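Local coordinates for Two-component system response regulator/GGDEF domain protein (PDB 3LUF) that probably makes the second messenger cyclic di-GMP from GTP with magnesium as cofactor, and carries two CheY-like receiver domains, which make up this chain, at residues Ala52-Thr57 and Glu65-Leu70; Val97-Met102 and Val113-Arg118; Ile7-Asp12 and Arg18-Ala23. All coordinates share one frame; numbering follows the deposited sequence. Where two conformers were deposited one is given.

Contact 1 (Ala52-Thr57 and Glu65-Leu70). With MG (magnesium ion), chain G.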
loop_
_atom_site.group_PDB
_atom_site.type_symbol
_atom_site.label_atom_id
_atom_site.label_comp_id
_atom_site.label_asym_id
_atom_site.label_seq_id
_atom_site.Cartn_x
_atom_site.Cartn_y
_atom_site.Cartn_z
ATOM N N ALA B 52 8.976 -22.245 9.925
ATOM C CA ALA B 52 8.312 -22.912 11.054
ATOM C C ALA B 52 7.563 -21.877 11.882
ATOM O O ALA B 52 8.110 -20.821 12.157
ATOM C CB ALA B 52 9.378 -23.589 11.929
ATOM N N LEU B 53 6.330 -22.197 12.302
ATOM C CA LEU B 53 5.595 -21.332 13.245
ATOM C C LEU B 53 5.795 -21.989 14.596
ATOM O O LEU B 53 5.425 -23.149 14.759
ATOM C CB LEU B 53 4.115 -21.307 12.914
ATOM C CG LEU B 53 3.848 -20.801 11.486
ATOM C CD1 LEU B 53 2.326 -20.804 11.256
ATOM C CD2 LEU B 53 4.416 -19.412 11.299
ATOM N N VAL B 54 6.437 -21.275 15.500
ATOM C CA VAL B 54 6.975 -21.858 16.734
ATOM C C VAL B 54 6.403 -21.190 17.976
ATOM O O VAL B 54 6.640 -19.988 18.224
ATOM C CB VAL B 54 8.537 -21.805 16.760
ATOM C CG1 VAL B 54 9.110 -22.520 18.042
ATOM C CG2 VAL B 54 9.122 -22.462 15.492
ATOM N N ASP B 55 5.705 -22.002 18.794
ATOM C CA ASP B 55 5.238 -21.598 20.122
ATOM C C ASP B 55 6.406 -21.474 21.138
ATOM O O ASP B 55 7.366 -22.275 21.113
ATOM C CB ASP B 55 4.196 -22.615 20.588
ATOM C CG ASP B 55 3.608 -22.312 21.965
ATOM O OD1 ASP B 55 3.423 -21.139 22.366
ATOM O OD2 ASP B 55 3.293 -23.289 22.636
ATOM N N LEU B 56 6.330 -20.445 21.996
ATOM C CA LEU B 56 7.320 -20.276 23.068
ATOM C C LEU B 56 6.979 -21.104 24.304
ATOM O O LEU B 56 7.855 -21.340 25.139
ATOM C CB LEU B 56 7.517 -18.798 23.445
ATOM C CG LEU B 56 7.697 -17.797 22.294
ATOM C CD1 LEU B 56 7.728 -16.380 22.832
ATOM C CD2 LEU B 56 8.985 -18.100 21.539
ATOM N N THR B 57 5.728 -21.552 24.429
ATOM C CA THR B 57 5.353 -22.308 25.611
ATOM C C THR B 57 5.153 -23.790 25.286
ATOM O O THR B 57 4.020 -24.279 25.250
ATOM C CB THR B 57 4.076 -21.735 26.254
ATOM O OG1 THR B 57 2.984 -21.795 25.301
ATOM C CG2 THR B 57 4.315 -20.324 26.703
ATOM N N GLU B 65 12.847 -22.119 24.061
ATOM C CA GLU B 65 14.009 -22.893 23.581
ATOM C C GLU B 65 13.906 -23.468 22.164
ATOM O O GLU B 65 14.926 -23.672 21.515
ATOM C CB GLU B 65 14.391 -23.999 24.577
ATOM C CG GLU B 65 14.731 -23.408 25.955
ATOM C CD GLU B 65 13.539 -23.347 26.907
ATOM O OE1 GLU B 65 12.377 -23.425 26.450
ATOM O OE2 GLU B 65 13.773 -23.191 28.128
ATOM N N ALA B 66 12.686 -23.750 21.690
ATOM C CA ALA B 66 12.507 -24.307 20.351
ATOM C C ALA B 66 12.946 -23.362 19.234
ATOM O O ALA B 66 13.310 -23.826 18.150
ATOM C CB ALA B 66 11.071 -24.797 20.133
ATOM N N VAL B 67 12.982 -22.062 19.529
ATOM C CA VAL B 67 13.350 -21.068 18.501
ATOM C C VAL B 67 14.792 -21.285 18.057
ATOM O O VAL B 67 15.071 -21.457 16.873
ATOM C CB VAL B 67 13.131 -19.622 18.988
ATOM C CG1 VAL B 67 13.688 -18.577 17.963
ATOM C CG2 VAL B 67 11.628 -19.370 19.239
ATOM N N LYS B 68 15.692 -21.305 19.026
ATOM C CA LYS B 68 17.107 -21.471 18.736
ATOM C C LYS B 68 17.406 -22.839 18.131
ATOM O O LYS B 68 18.204 -22.953 17.205
ATOM C CB LYS B 68 17.911 -21.225 19.999
ATOM C CG LYS B 68 19.427 -21.333 19.837
ATOM C CD LYS B 68 20.069 -20.988 21.180
ATOM C CE LYS B 68 21.570 -21.200 21.160
ATOM N NZ LYS B 68 22.096 -21.048 22.538
ATOM N N VAL B 69 16.777 -23.884 18.662
ATOM C CA VAL B 69 16.948 -25.237 18.140
ATOM C C VAL B 69 16.603 -25.302 16.661
ATOM O O VAL B 69 17.355 -25.858 15.863
ATOM C CB VAL B 69 16.112 -26.267 18.926
ATOM C CG1 VAL B 69 16.090 -27.613 18.216
ATOM C CG2 VAL B 69 16.682 -26.422 20.358
ATOM N N LEU B 70 15.463 -24.719 16.286
ATOM C CA LEU B 70 15.018 -24.799 14.903
ATOM C C LEU B 70 15.807 -23.853 13.982
ATOM O O LEU B 70 16.122 -24.222 12.860
ATOM C CB LEU B 70 13.493 -24.594 14.817
ATOM C CG LEU B 70 12.760 -25.749 15.510
ATOM C CD1 LEU B 70 11.269 -25.357 15.769
ATOM C CD2 LEU B 70 12.781 -27.114 14.686
HETATM MG MG MG G . 2.284 -23.536 24.418
HETATM O O HOH W 1 9.777 -22.963 22.653
HETATM O O HOH W 2 1.285 -24.088 26.201
HETATM O O HOH W 3 0.621 -22.582 23.672
#

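Contact 2 (Val97-Met102 and Val113-Arg118)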
loop_
_atom_site.group_PDB
_atom_site.type_symbol
_atom_site.label_atom_id
_atom_site.label_comp_id
_atom_site.label_asym_id
_atom_site.label_seq_id
_atom_site.Cartn_x
_atom_site.Cartn_y
_atom_site.Cartn_z
ATOM N N VAL B 97 14.905 -14.328 14.387
ATOM C CA VAL B 97 13.521 -14.669 14.089
ATOM C C VAL B 97 13.065 -13.785 12.902
ATOM O O VAL B 97 13.411 -12.603 12.822
ATOM C CB VAL B 97 12.683 -14.401 15.329
ATOM C CG1 VAL B 97 11.224 -14.499 15.056
ATOM C CG2 VAL B 97 13.078 -15.369 16.463
ATOM N N LEU B 98 12.280 -14.364 12.007
ATOM C CA LEU B 98 11.758 -13.675 10.834
ATOM C C LEU B 98 10.705 -12.627 11.189
ATOM O O LEU B 98 10.759 -11.481 10.697
ATOM C CB LEU B 98 11.120 -14.727 9.935
ATOM C CG LEU B 98 10.844 -14.525 8.467
ATOM C CD1 LEU B 98 10.752 -15.897 7.801
ATOM C CD2 LEU B 98 9.552 -13.737 8.260
ATOM N N ASP B 99 9.727 -13.038 12.003
ATOM C CA ASP B 99 8.579 -12.207 12.352
ATOM C C ASP B 99 7.884 -12.900 13.525
ATOM O O ASP B 99 8.333 -13.959 13.973
ATOM C CB ASP B 99 7.667 -12.083 11.112
ATOM C CG ASP B 99 6.663 -10.930 11.199
ATOM O OD1 ASP B 99 6.664 -10.167 12.200
ATOM O OD2 ASP B 99 5.873 -10.783 10.228
ATOM N N TYR B 100 6.823 -12.297 14.048
ATOM C CA TYR B 100 5.982 -12.986 15.019
ATOM C C TYR B 100 4.518 -12.826 14.653
ATOM O O TYR B 100 4.144 -11.913 13.909
ATOM C CB TYR B 100 6.230 -12.496 16.459
ATOM C CG TYR B 100 5.917 -11.039 16.664
ATOM C CD1 TYR B 100 4.700 -10.634 17.220
ATOM C CD2 TYR B 100 6.843 -10.055 16.283
ATOM C CE1 TYR B 100 4.430 -9.282 17.404
ATOM C CE2 TYR B 100 6.573 -8.713 16.458
ATOM C CZ TYR B 100 5.377 -8.333 17.006
ATOM O OH TYR B 100 5.137 -6.987 17.162
ATOM N N VAL B 101 3.705 -13.729 15.192
ATOM C CA VAL B 101 2.268 -13.755 14.965
ATOM C C VAL B 101 1.614 -13.709 16.325
ATOM O O VAL B 101 1.987 -14.468 17.228
ATOM C CB VAL B 101 1.835 -15.046 14.225
ATOM C CG1 VAL B 101 0.312 -15.158 14.115
ATOM C CG2 VAL B 101 2.433 -15.064 12.828
HETATM N N MSE B 102 0.670 -12.791 16.502
HETATM C CA MSE B 102 -0.112 -12.802 17.736
HETATM C C MSE B 102 -1.124 -13.936 17.712
HETATM O O MSE B 102 -1.801 -14.135 16.683
HETATM C CB MSE B 102 -0.842 -11.462 17.912
HETATM C CG MSE B 102 0.070 -10.262 18.009
HETATM SE SE MSE B 102 1.325 -10.294 19.528
HETATM C CE MSE B 102 0.185 -10.682 21.020
ATOM N N VAL B 113 -1.405 -16.742 8.214
ATOM C CA VAL B 113 -1.844 -17.373 6.967
ATOM C C VAL B 113 -1.374 -16.573 5.749
ATOM O O VAL B 113 -0.727 -17.103 4.832
ATOM C CB VAL B 113 -3.396 -17.545 6.932
ATOM C CG1 VAL B 113 -3.826 -18.209 5.641
ATOM C CG2 VAL B 113 -3.883 -18.347 8.135
ATOM N N GLY B 114 -1.648 -15.272 5.752
ATOM C CA GLY B 114 -1.157 -14.398 4.699
ATOM C C GLY B 114 0.344 -14.376 4.651
ATOM O O GLY B 114 0.914 -14.346 3.580
ATOM N N LEU B 115 0.987 -14.434 5.815
ATOM C CA LEU B 115 2.444 -14.395 5.877
ATOM C C LEU B 115 3.052 -15.621 5.213
ATOM O O LEU B 115 3.952 -15.485 4.377
ATOM C CB LEU B 115 2.907 -14.363 7.320
ATOM C CG LEU B 115 4.414 -14.380 7.569
ATOM C CD1 LEU B 115 5.151 -13.286 6.841
ATOM C CD2 LEU B 115 4.688 -14.285 9.075
ATOM N N VAL B 116 2.581 -16.805 5.574
ATOM C CA VAL B 116 3.261 -18.026 5.056
ATOM C C VAL B 116 3.025 -18.200 3.557
ATOM O O VAL B 116 3.881 -18.730 2.833
ATOM C CB VAL B 116 2.915 -19.330 5.841
ATOM C CG1 VAL B 116 3.397 -19.159 7.319
ATOM C CG2 VAL B 116 1.415 -19.687 5.733
ATOM N N HIS B 117 1.865 -17.745 3.103
ATOM C CA HIS B 117 1.559 -17.737 1.674
ATOM C C HIS B 117 2.535 -16.798 0.946
ATOM O O HIS B 117 3.123 -17.150 -0.077
ATOM C CB HIS B 117 0.085 -17.363 1.496
ATOM C CG HIS B 117 -0.361 -17.219 0.071
ATOM N ND1 HIS B 117 -0.557 -18.296 -0.772
ATOM C CD2 HIS B 117 -0.736 -16.125 -0.625
ATOM C CE1 HIS B 117 -1.012 -17.864 -1.934
ATOM N NE2 HIS B 117 -1.126 -16.550 -1.871
ATOM N N ARG B 118 2.737 -15.609 1.491
ATOM C CA ARG B 118 3.684 -14.694 0.944
ATOM C C ARG B 118 5.107 -15.246 1.004
ATOM O O ARG B 118 5.875 -15.125 0.031
ATOM C CB ARG B 118 3.575 -13.393 1.779
ATOM C CG ARG B 118 4.196 -12.191 1.229
ATOM C CD ARG B 118 3.485 -11.679 -0.033
ATOM N NE ARG B 118 4.213 -12.126 -1.214
ATOM C CZ ARG B 118 3.656 -12.289 -2.414
ATOM N NH1 ARG B 118 4.418 -12.653 -3.436
ATOM N NH2 ARG B 118 2.343 -12.065 -2.602
#

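Contact 3 (Ile7-Asp12 and Arg18-Ala23). Unlike the reference sequence in segment 18-23: Met19 (reference Thr). With MG (magnesium ion), chain G.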
loop_
_atom_site.group_PDB
_atom_site.type_symbol
_atom_site.label_atom_id
_atom_site.label_comp_id
_atom_site.label_asym_id
_atom_site.label_seq_id
_atom_site.Cartn_x
_atom_site.Cartn_y
_atom_site.Cartn_z
ATOM N N ILE B 7 5.375 -26.339 5.458
ATOM C CA ILE B 7 5.643 -25.562 6.689
ATOM C C ILE B 7 5.549 -26.452 7.917
ATOM O O ILE B 7 4.917 -27.501 7.877
ATOM C CB ILE B 7 4.742 -24.303 6.882
ATOM C CG1 ILE B 7 3.280 -24.706 7.041
ATOM C CG2 ILE B 7 4.945 -23.296 5.716
ATOM C CD1 ILE B 7 2.526 -23.855 7.979
ATOM N N LEU B 8 6.218 -26.019 8.975
ATOM C CA LEU B 8 6.261 -26.747 10.243
ATOM C C LEU B 8 5.530 -25.874 11.270
ATOM O O LEU B 8 5.783 -24.674 11.379
ATOM C CB LEU B 8 7.732 -26.915 10.669
ATOM C CG LEU B 8 7.899 -27.553 12.078
ATOM C CD1 LEU B 8 7.355 -28.959 12.017
ATOM C CD2 LEU B 8 9.374 -27.540 12.528
ATOM N N ILE B 9 4.672 -26.513 12.051
ATOM C CA ILE B 9 3.972 -25.849 13.158
ATOM C C ILE B 9 4.315 -26.623 14.413
ATOM O O ILE B 9 4.146 -27.844 14.441
ATOM C CB ILE B 9 2.425 -25.841 12.931
ATOM C CG1 ILE B 9 2.079 -25.066 11.655
ATOM C CG2 ILE B 9 1.708 -25.154 14.126
ATOM C CD1 ILE B 9 0.579 -25.173 11.301
ATOM N N VAL B 10 4.832 -25.935 15.422
ATOM C CA VAL B 10 5.042 -26.591 16.727
ATOM C C VAL B 10 4.300 -25.758 17.766
ATOM O O VAL B 10 4.698 -24.631 18.085
ATOM C CB VAL B 10 6.550 -26.701 17.079
ATOM C CG1 VAL B 10 6.728 -27.601 18.296
ATOM C CG2 VAL B 10 7.374 -27.219 15.870
ATOM N N GLU B 11 3.193 -26.311 18.244
ATOM C CA GLU B 11 2.252 -25.584 19.091
ATOM C C GLU B 11 1.437 -26.596 19.900
ATOM O O GLU B 11 0.793 -27.480 19.339
ATOM C CB GLU B 11 1.298 -24.760 18.188
ATOM C CG GLU B 11 0.059 -24.188 18.935
ATOM C CD GLU B 11 0.426 -23.231 20.076
ATOM O OE1 GLU B 11 0.880 -22.119 19.788
ATOM O OE2 GLU B 11 0.159 -23.569 21.260
ATOM N N ASP B 12 1.497 -26.498 21.232
ATOM C CA ASP B 12 0.804 -27.484 22.042
ATOM C C ASP B 12 -0.669 -27.169 22.298
ATOM O O ASP B 12 -1.385 -28.042 22.750
ATOM C CB ASP B 12 1.531 -27.763 23.386
ATOM C CG ASP B 12 1.660 -26.517 24.266
ATOM O OD1 ASP B 12 1.837 -25.413 23.724
ATOM O OD2 ASP B 12 1.635 -26.628 25.527
ATOM N N ARG B 18 -4.942 -26.499 15.753
ATOM C CA ARG B 18 -5.982 -26.861 14.792
ATOM C C ARG B 18 -6.519 -25.672 13.962
ATOM O O ARG B 18 -6.781 -25.840 12.757
ATOM C CB ARG B 18 -7.107 -27.662 15.437
ATOM C CG ARG B 18 -6.634 -29.040 15.834
ATOM C CD ARG B 18 -7.745 -29.871 16.286
ATOM N NE ARG B 18 -7.218 -31.180 16.648
ATOM C CZ ARG B 18 -7.951 -32.132 17.210
ATOM N NH1 ARG B 18 -9.248 -31.928 17.453
ATOM N NH2 ARG B 18 -7.382 -33.285 17.510
HETATM N N MSE B 19 -6.653 -24.493 14.574
HETATM C CA MSE B 19 -7.019 -23.264 13.811
HETATM C C MSE B 19 -6.020 -22.947 12.710
HETATM O O MSE B 19 -6.403 -22.594 11.572
HETATM C CB MSE B 19 -7.105 -22.046 14.726
HETATM C CG MSE B 19 -8.329 -22.028 15.561
HETATM SE SE MSE B 19 -8.188 -20.515 16.842
HETATM C CE MSE B 19 -10.043 -20.708 17.285
ATOM N N LEU B 20 -4.733 -23.074 13.047
ATOM C CA LEU B 20 -3.664 -22.798 12.093
ATOM C C LEU B 20 -3.673 -23.810 10.955
ATOM O O LEU B 20 -3.553 -23.437 9.794
ATOM C CB LEU B 20 -2.320 -22.832 12.784
ATOM C CG LEU B 20 -1.945 -21.607 13.581
ATOM C CD1 LEU B 20 -0.668 -21.864 14.363
ATOM C CD2 LEU B 20 -1.818 -20.340 12.660
ATOM N N ILE B 21 -3.810 -25.084 11.292
ATOM C CA ILE B 21 -3.858 -26.132 10.258
ATOM C C ILE B 21 -5.009 -25.873 9.304
ATOM O O ILE B 21 -4.798 -25.813 8.101
ATOM C CB ILE B 21 -3.973 -27.534 10.850
ATOM C CG1 ILE B 21 -2.679 -27.886 11.611
ATOM C CG2 ILE B 21 -4.306 -28.555 9.740
ATOM C CD1 ILE B 21 -2.832 -29.108 12.542
ATOM N N GLN B 22 -6.213 -25.680 9.846
ATOM C CA GLN B 22 -7.415 -25.481 9.026
ATOM C C GLN B 22 -7.280 -24.274 8.093
ATOM O O GLN B 22 -7.577 -24.364 6.902
ATOM C CB GLN B 22 -8.638 -25.317 9.926
ATOM C CG GLN B 22 -9.983 -25.124 9.207
ATOM C CD GLN B 22 -11.106 -24.882 10.210
ATOM O OE1 GLN B 22 -10.870 -24.310 11.282
ATOM N NE2 GLN B 22 -12.326 -25.321 9.883
ATOM N N ALA B 23 -6.817 -23.152 8.641
ATOM C CA ALA B 23 -6.689 -21.918 7.868
ATOM C C ALA B 23 -5.587 -22.015 6.808
ATOM O O ALA B 23 -5.790 -21.605 5.652
ATOM C CB ALA B 23 -6.463 -20.741 8.763
HETATM MG MG MG G . 2.284 -23.536 24.418
HETATM O O HOH W 3 0.621 -22.582 23.672
HETATM O O HOH W 2 1.285 -24.088 26.201
#

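Contact 1 (Ala52-Thr57 and Glu65-Leu70)
Val54 faces Ala66 and Leu70 with one methyl each, packing strand 52-55 of the first receiver domain against the helix that follows it. Val54 CG1, set anti to the backbone N (chi1 -176°), reaches the CB of Ala66 at 3.7 Å. The other branch, Val54 CG2, lies 3.6 Å from CD1 of Leu70, one turn further along the helix. At Asp55 the chain changes task. Asp55 O accepts from a water at 2.9 Å, and the same water accepts from Ala66 N at 3.2 Å, bridging the two backbones. The Asp55 side chain turns from the helix and binds magnesium through OD2 at 2.1 Å; this aspartate is also the predicted phosphorylation site of the domain. Leu56 then swings a methyl back across the gap, CD2 meeting CG2 of Val67 at 3.7 Å. Thr57 grips the metal twice, by its backbone O and by OG1. Thr57 N donates to Asp55 OD1 at 3.1 Å in a nearly straight bond (172°), arriving from well above the carboxylate plane and closing an Asx turn that holds the two metal-binding residues together. Asp12 completes the protein ligands, two waters fill the remaining positions, and Lys103 makes a salt bridge with Asp55 OD1. Strand and helix run roughly antiparallel, at 151°, as the first half of a right-handed beta-alpha-beta crossover to strand 77-81. On that strand Val77 touches Val54 and Ile79 touches both Leu56 and Val67, while strand 6-10 flanks the other edge and offers Leu8 to Leu70.

Contact 2 (Val97-Met102 and Val113-Arg118)
The Asp99 carboxylate meets Leu115 obliquely: Leu115 CD2 lies 3.9 Å from Asp99 OD2, displaced to one side of the carboxylate plane. The two oxygens have different polar partners. OD2 is hydrogen-bonded to Tyr111 OH and to Gln236 NE2, whereas Asp99 OD1 forms a salt bridge with Lys219 of the second subunit and takes a weak, bent bond from Tyr100 N at 2.8 Å. This buried acid is therefore well supplied with polar partners despite its leucine neighbour. Tyr100, whose CB leaves the strand on the side away from the helix, brings the other flat group, its ring, into a cation-pi interaction with that same Lys219 of the second subunit. Leu115, its CG anti to the backbone N (chi1 177°), extends CD2 far enough to approach CG2 of Val101 as well, at 4.4 Å, a loose apolar touch. Strand 99-102 closes one side of the five-stranded receiver sheet, its backbone paired with strand 77-81. Helix 106-122 packs back over it, and helix 232-248 of the second receiver domain lies alongside, touching both Leu115 and Arg118.

Contact 3 (Ile7-Asp12 and Arg18-Ala23)
Ile9 packs on Leu20 and Ile21 in the first strand-helix pair of a CheY-like receiver domain, the alternating alpha/beta fold with a parallel sheet of strand order 2-1-3-4-5. From CB the side chain forks toward the helix. One branch is short: Ile9 CG2, anti to the backbone N, comes to 4.1 Å from CD1 of Leu20. On the other, CG1 is set beside the backbone N (chi1 -61°) and serves mainly as a spacer, since it does not itself touch the helix. It carries the chain on, extended, to CD1, which does the main work: Ile9 CD1 lies 4.0 Å from CB of Leu20 and 4.3 Å from CG1 of Ile21, wedged beside two consecutive residues of the helix. Ile9 and Leu20 thus lie across one another, with both isoleucine branches engaged. Behind this packing Ile32 and Ala34 of strand 31-35 also touch Ile9, and Ala34 reaches Ile21; the helix forms the connection of the beta-alpha-beta unit from strand 6-10 to strand 31-35. On its other flank, helix 106-122 meets Ala23 through Arg106 and Val113. Past the strand, the chain supplies the acidic pocket. In this chain Glu11 bends at chi2 (61°) and does not bind the magnesium directly: Glu11 OE2 accepts from a metal-bound water at 2.6 Å and also takes the N-H of Ser13, while OE1 forms a salt bridge with Lys103. Here it acts from the second shell, positioning a water of the first. Asp12 is in the first shell, joining Asp55 and Thr57. Asp12 OD1 binds the magnesium, while Asp12 OD2 accepts a hydrogen bond from the other coordinated water at 2.7 Å.

All three contacts are buried pairings of a strand of one sheet with the helix after it. Strands 6-10 and 49-55 are neighbours, joined by a probable backbone hydrogen bond from Leu53 N to Leu8 O, so contacts 3 and 1 converge at their ends on one magnesium: Asp12 comes from contact 3, Asp55 and Thr57 from contact 1, and two waters are shared. Contact 2 lies at the sheet's edge, away from the metal; its carboxylate serves the interface with the second domain and the second subunit instead. Aliphatic packing connects it to the others, through Val67 with Val97, Leu53 with Val116, and Ala23 with Val113.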